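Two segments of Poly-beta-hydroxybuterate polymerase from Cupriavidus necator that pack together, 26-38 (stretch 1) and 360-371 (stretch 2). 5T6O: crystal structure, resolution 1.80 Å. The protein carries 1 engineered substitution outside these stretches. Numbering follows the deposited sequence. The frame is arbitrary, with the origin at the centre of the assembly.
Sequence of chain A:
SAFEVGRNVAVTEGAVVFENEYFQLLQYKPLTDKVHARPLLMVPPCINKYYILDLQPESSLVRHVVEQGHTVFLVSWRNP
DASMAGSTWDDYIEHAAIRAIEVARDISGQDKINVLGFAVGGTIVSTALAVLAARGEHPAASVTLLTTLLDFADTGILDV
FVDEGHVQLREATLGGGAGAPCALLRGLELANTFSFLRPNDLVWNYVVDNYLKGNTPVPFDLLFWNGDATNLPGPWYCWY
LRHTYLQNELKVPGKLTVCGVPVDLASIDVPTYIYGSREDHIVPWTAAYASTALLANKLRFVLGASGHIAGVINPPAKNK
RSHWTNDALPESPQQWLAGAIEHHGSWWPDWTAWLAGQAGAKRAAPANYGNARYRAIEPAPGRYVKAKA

Stretch 1 26-38: LQYKPLTDKVHAR
Stretch 2, residues 360-371: GAKRAAPANYGN

Short antiparallel strands often pair through a few backbone hydrogen bonds beside a small apolar centre, and residues 26-38 and 360-371 of this polymerase illustrate the principle. At the centre, Val35 (chi1 m) packs CG1 4.1 Å from Ala365 CB and CG2 4.0 Å from Pro366 CD. Ala365 CB also meets Pro30 CB at 3.8 Å, while Pro30 CG lies 4.2 Å from Pro366 CG.

Beside this cluster, the extended backbones of 34-36 and 362-364 run antiparallel, their directions 137° apart. Val35 and Arg363 form the hydrogen-bonded pair (CA-CA 5.5 Å): Val35 N donates to Arg363 O at 2.8 Å, and Arg363 N to Val35 O at 2.7 Å. Lys34-Ala364 (CA-CA 4.3 Å) and His36-Lys362 (CA-CA 4.1 Å) flank it without hydrogen bonds. Ala365 N to Asp33 O (2.9 Å) and Ala37 N to Ala361 O (2.8 Å) extend the ladder.

On the face opposite Val35, Lys362 (m, t, t, t) lays CG over the His36 ring, 4.0 Å from its centroid, a CH-pi contact. His36 (chi1 m, chi2 -80°) donates from ND1 to Gly360 O at 2.8 Å, near the ring plane. Gly360 adopts phi 77°, psi -178°; positive phi favours glycine, and an ideal CB would sit a tight 3.5 Å from Ala37 CB. Tyr369 (chi1 m, chi2 -76°) brings CE1 3.3 Å from Gln27 O and OH 3.2 Å from Lys29 CB. At the polar edge, one water bridges Lys362 NZ (2.6 Å) and Lys34 O (2.9 Å).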

# COMPACT_ATOMS: atom_id res chain seq x y z
N LEU A 26 -27.11 -15.14 28.63
CA LEU A 26 -26.82 -16.55 28.85
C LEU A 26 -25.82 -16.71 29.98
O LEU A 26 -24.92 -15.88 30.16
CB LEU A 26 -26.25 -17.21 27.60
CG LEU A 26 -27.00 -17.01 26.27
CD1 LEU A 26 -26.41 -17.91 25.17
CD2 LEU A 26 -28.47 -17.25 26.42
N GLN A 27 -25.97 -17.79 30.75
CA GLN A 27 -24.98 -18.22 31.73
C GLN A 27 -24.68 -19.68 31.46
O GLN A 27 -25.61 -20.48 31.35
CB GLN A 27 -25.47 -18.06 33.18
CG GLN A 27 -24.43 -18.51 34.22
CD GLN A 27 -24.92 -18.38 35.66
OE1 GLN A 27 -24.25 -18.83 36.60
NE2 GLN A 27 -26.08 -17.77 35.83
N TYR A 28 -23.40 -20.03 31.33
CA TYR A 28 -23.06 -21.39 30.96
C TYR A 28 -22.87 -22.29 32.18
O TYR A 28 -22.45 -21.84 33.25
CB TYR A 28 -21.81 -21.39 30.07
CG TYR A 28 -22.15 -20.77 28.74
CD1 TYR A 28 -22.77 -21.52 27.74
CD2 TYR A 28 -21.91 -19.42 28.50
CE1 TYR A 28 -23.11 -20.95 26.52
CE2 TYR A 28 -22.27 -18.83 27.28
CZ TYR A 28 -22.86 -19.61 26.30
OH TYR A 28 -23.18 -19.04 25.09
N LYS A 29 -23.21 -23.57 32.01
CA LYS A 29 -23.04 -24.56 33.07
C LYS A 29 -21.56 -24.76 33.37
O LYS A 29 -20.75 -24.88 32.44
CB LYS A 29 -23.67 -25.89 32.66
CG LYS A 29 -23.67 -26.97 33.75
CD LYS A 29 -24.24 -28.28 33.23
CE LYS A 29 -23.96 -29.44 34.18
N PRO A 30 -21.18 -24.82 34.64
CA PRO A 30 -19.77 -25.11 34.98
C PRO A 30 -19.34 -26.45 34.42
O PRO A 30 -20.12 -27.40 34.37
CB PRO A 30 -19.77 -25.12 36.51
CG PRO A 30 -21.00 -24.44 36.93
CD PRO A 30 -22.01 -24.64 35.85
N LEU A 31 -18.09 -26.51 33.98
CA LEU A 31 -17.46 -27.76 33.55
C LEU A 31 -16.31 -28.14 34.47
O LEU A 31 -15.60 -29.11 34.19
CB LEU A 31 -16.99 -27.65 32.10
CG LEU A 31 -18.12 -27.34 31.11
CD1 LEU A 31 -17.57 -27.03 29.73
CD2 LEU A 31 -19.09 -28.52 31.06
N THR A 32 -16.10 -27.39 35.55
CA THR A 32 -15.02 -27.62 36.49
C THR A 32 -15.59 -27.61 37.90
O THR A 32 -16.65 -27.05 38.16
CB THR A 32 -13.95 -26.54 36.35
OG1 THR A 32 -14.56 -25.26 36.58
CG2 THR A 32 -13.36 -26.54 34.95
N ASP A 33 -14.85 -28.22 38.84
CA ASP A 33 -15.30 -28.22 40.22
C ASP A 33 -15.21 -26.84 40.85
O ASP A 33 -16.10 -26.44 41.62
CB ASP A 33 -14.49 -29.22 41.04
CG ASP A 33 -14.87 -30.66 40.76
OD1 ASP A 33 -15.87 -30.89 40.05
OD2 ASP A 33 -14.20 -31.57 41.28
N LYS A 34 -14.15 -26.09 40.56
CA LYS A 34 -14.00 -24.73 41.07
C LYS A 34 -13.90 -23.73 39.92
O LYS A 34 -13.46 -24.07 38.82
CB LYS A 34 -12.77 -24.60 41.97
CG LYS A 34 -12.81 -25.49 43.21
CD LYS A 34 -11.63 -25.19 44.12
CE LYS A 34 -11.51 -26.23 45.23
N VAL A 35 -14.30 -22.49 40.22
CA VAL A 35 -14.24 -21.38 39.27
C VAL A 35 -13.68 -20.17 39.99
O VAL A 35 -13.75 -20.05 41.22
CB VAL A 35 -15.62 -21.02 38.66
CG1 VAL A 35 -16.14 -22.13 37.77
CG2 VAL A 35 -16.64 -20.69 39.77
N HIS A 36 -13.12 -19.25 39.21
CA HIS A 36 -12.66 -17.98 39.75
C HIS A 36 -13.83 -17.19 40.33
O HIS A 36 -14.96 -17.28 39.84
CB HIS A 36 -11.97 -17.14 38.68
CG HIS A 36 -10.68 -17.73 38.21
ND1 HIS A 36 -9.51 -17.58 38.92
CD2 HIS A 36 -10.38 -18.49 37.13
CE1 HIS A 36 -8.54 -18.22 38.29
NE2 HIS A 36 -9.04 -18.77 37.20
N ALA A 37 -13.54 -16.40 41.36
CA ALA A 37 -14.58 -15.62 42.02
C ALA A 37 -15.26 -14.67 41.05
O ALA A 37 -16.48 -14.49 41.10
CB ALA A 37 -13.99 -14.86 43.21
N ARG A 38 -14.50 -14.07 40.14
CA ARG A 38 -15.07 -13.09 39.22
C ARG A 38 -15.43 -13.74 37.90
O ARG A 38 -14.57 -14.39 37.27
CB ARG A 38 -14.08 -11.94 38.98
CG ARG A 38 -13.69 -11.18 40.24
CD ARG A 38 -12.98 -9.90 39.87
NE ARG A 38 -12.68 -9.09 41.04
CZ ARG A 38 -11.46 -8.91 41.52
NH1 ARG A 38 -10.43 -9.48 40.93
NH2 ARG A 38 -11.28 -8.15 42.60
N GLY A 360 -9.54 -13.27 40.46
CA GLY A 360 -9.66 -13.64 41.86
C GLY A 360 -9.44 -15.12 42.10
O GLY A 360 -9.17 -15.90 41.18
N ALA A 361 -9.57 -15.52 43.36
CA ALA A 361 -9.27 -16.89 43.75
C ALA A 361 -10.39 -17.83 43.33
O ALA A 361 -11.52 -17.42 43.08
N LYS A 362 -10.05 -19.12 43.25
CA LYS A 362 -10.99 -20.14 42.81
C LYS A 362 -11.82 -20.65 43.98
O LYS A 362 -11.29 -20.90 45.07
CB LYS A 362 -10.27 -21.30 42.13
CG LYS A 362 -9.80 -20.98 40.70
CD LYS A 362 -9.49 -22.26 39.93
CE LYS A 362 -9.10 -21.95 38.49
NZ LYS A 362 -8.83 -23.18 37.70
N ARG A 363 -13.12 -20.79 43.75
CA ARG A 363 -14.04 -21.28 44.77
C ARG A 363 -14.95 -22.30 44.12
O ARG A 363 -15.01 -22.42 42.89
CB ARG A 363 -14.84 -20.14 45.41
CG ARG A 363 -15.64 -19.31 44.40
CD ARG A 363 -16.47 -18.21 45.05
NE ARG A 363 -15.64 -17.14 45.62
CZ ARG A 363 -16.14 -16.01 46.13
NH1 ARG A 363 -17.45 -15.81 46.13
NH2 ARG A 363 -15.32 -15.09 46.63
N ALA A 364 -15.67 -23.06 44.96
CA ALA A 364 -16.63 -24.04 44.46
C ALA A 364 -17.56 -23.42 43.43
O ALA A 364 -18.07 -22.31 43.62
CB ALA A 364 -17.43 -24.61 45.63
N ALA A 365 -17.79 -24.15 42.34
CA ALA A 365 -18.64 -23.67 41.27
C ALA A 365 -20.10 -23.58 41.72
O ALA A 365 -20.54 -24.31 42.62
CB ALA A 365 -18.53 -24.61 40.07
N PRO A 366 -20.88 -22.68 41.12
CA PRO A 366 -22.31 -22.60 41.46
C PRO A 366 -23.06 -23.85 41.04
O PRO A 366 -22.76 -24.47 40.01
CB PRO A 366 -22.79 -21.37 40.68
CG PRO A 366 -21.82 -21.24 39.55
CD PRO A 366 -20.50 -21.69 40.10
N ALA A 367 -24.07 -24.21 41.84
CA ALA A 367 -24.87 -25.39 41.54
C ALA A 367 -25.99 -25.10 40.56
O ALA A 367 -26.40 -25.99 39.80
CB ALA A 367 -25.47 -25.96 42.84
N ASN A 368 -26.50 -23.87 40.55
CA ASN A 368 -27.66 -23.52 39.75
C ASN A 368 -27.37 -22.24 38.98
O ASN A 368 -26.48 -21.47 39.34
CB ASN A 368 -28.91 -23.35 40.61
CG ASN A 368 -29.52 -24.68 40.98
OD1 ASN A 368 -30.20 -25.31 40.17
ND2 ASN A 368 -29.30 -25.12 42.22
N TYR A 369 -28.13 -22.04 37.91
CA TYR A 369 -28.03 -20.82 37.14
C TYR A 369 -28.64 -19.65 37.91
O TYR A 369 -29.59 -19.81 38.67
CB TYR A 369 -28.76 -20.98 35.81
CG TYR A 369 -28.23 -22.07 34.90
CD1 TYR A 369 -27.05 -21.89 34.19
CD2 TYR A 369 -28.94 -23.26 34.73
CE1 TYR A 369 -26.57 -22.87 33.35
CE2 TYR A 369 -28.46 -24.26 33.88
CZ TYR A 369 -27.27 -24.05 33.19
OH TYR A 369 -26.76 -25.01 32.33
N GLY A 370 -28.08 -18.46 37.68
CA GLY A 370 -28.69 -17.23 38.16
C GLY A 370 -28.69 -17.12 39.68
O GLY A 370 -27.78 -17.57 40.37
N ASN A 371 -29.74 -16.48 40.20
CA ASN A 371 -29.96 -16.36 41.64
C ASN A 371 -31.47 -16.24 41.87
O ASN A 371 -32.26 -16.42 40.94
CB ASN A 371 -29.17 -15.18 42.23
CG ASN A 371 -29.57 -13.82 41.64
OD1 ASN A 371 -30.55 -13.70 40.91
ND2 ASN A 371 -28.80 -12.79 41.98
O HOH W 1 -10.94 -24.75 37.58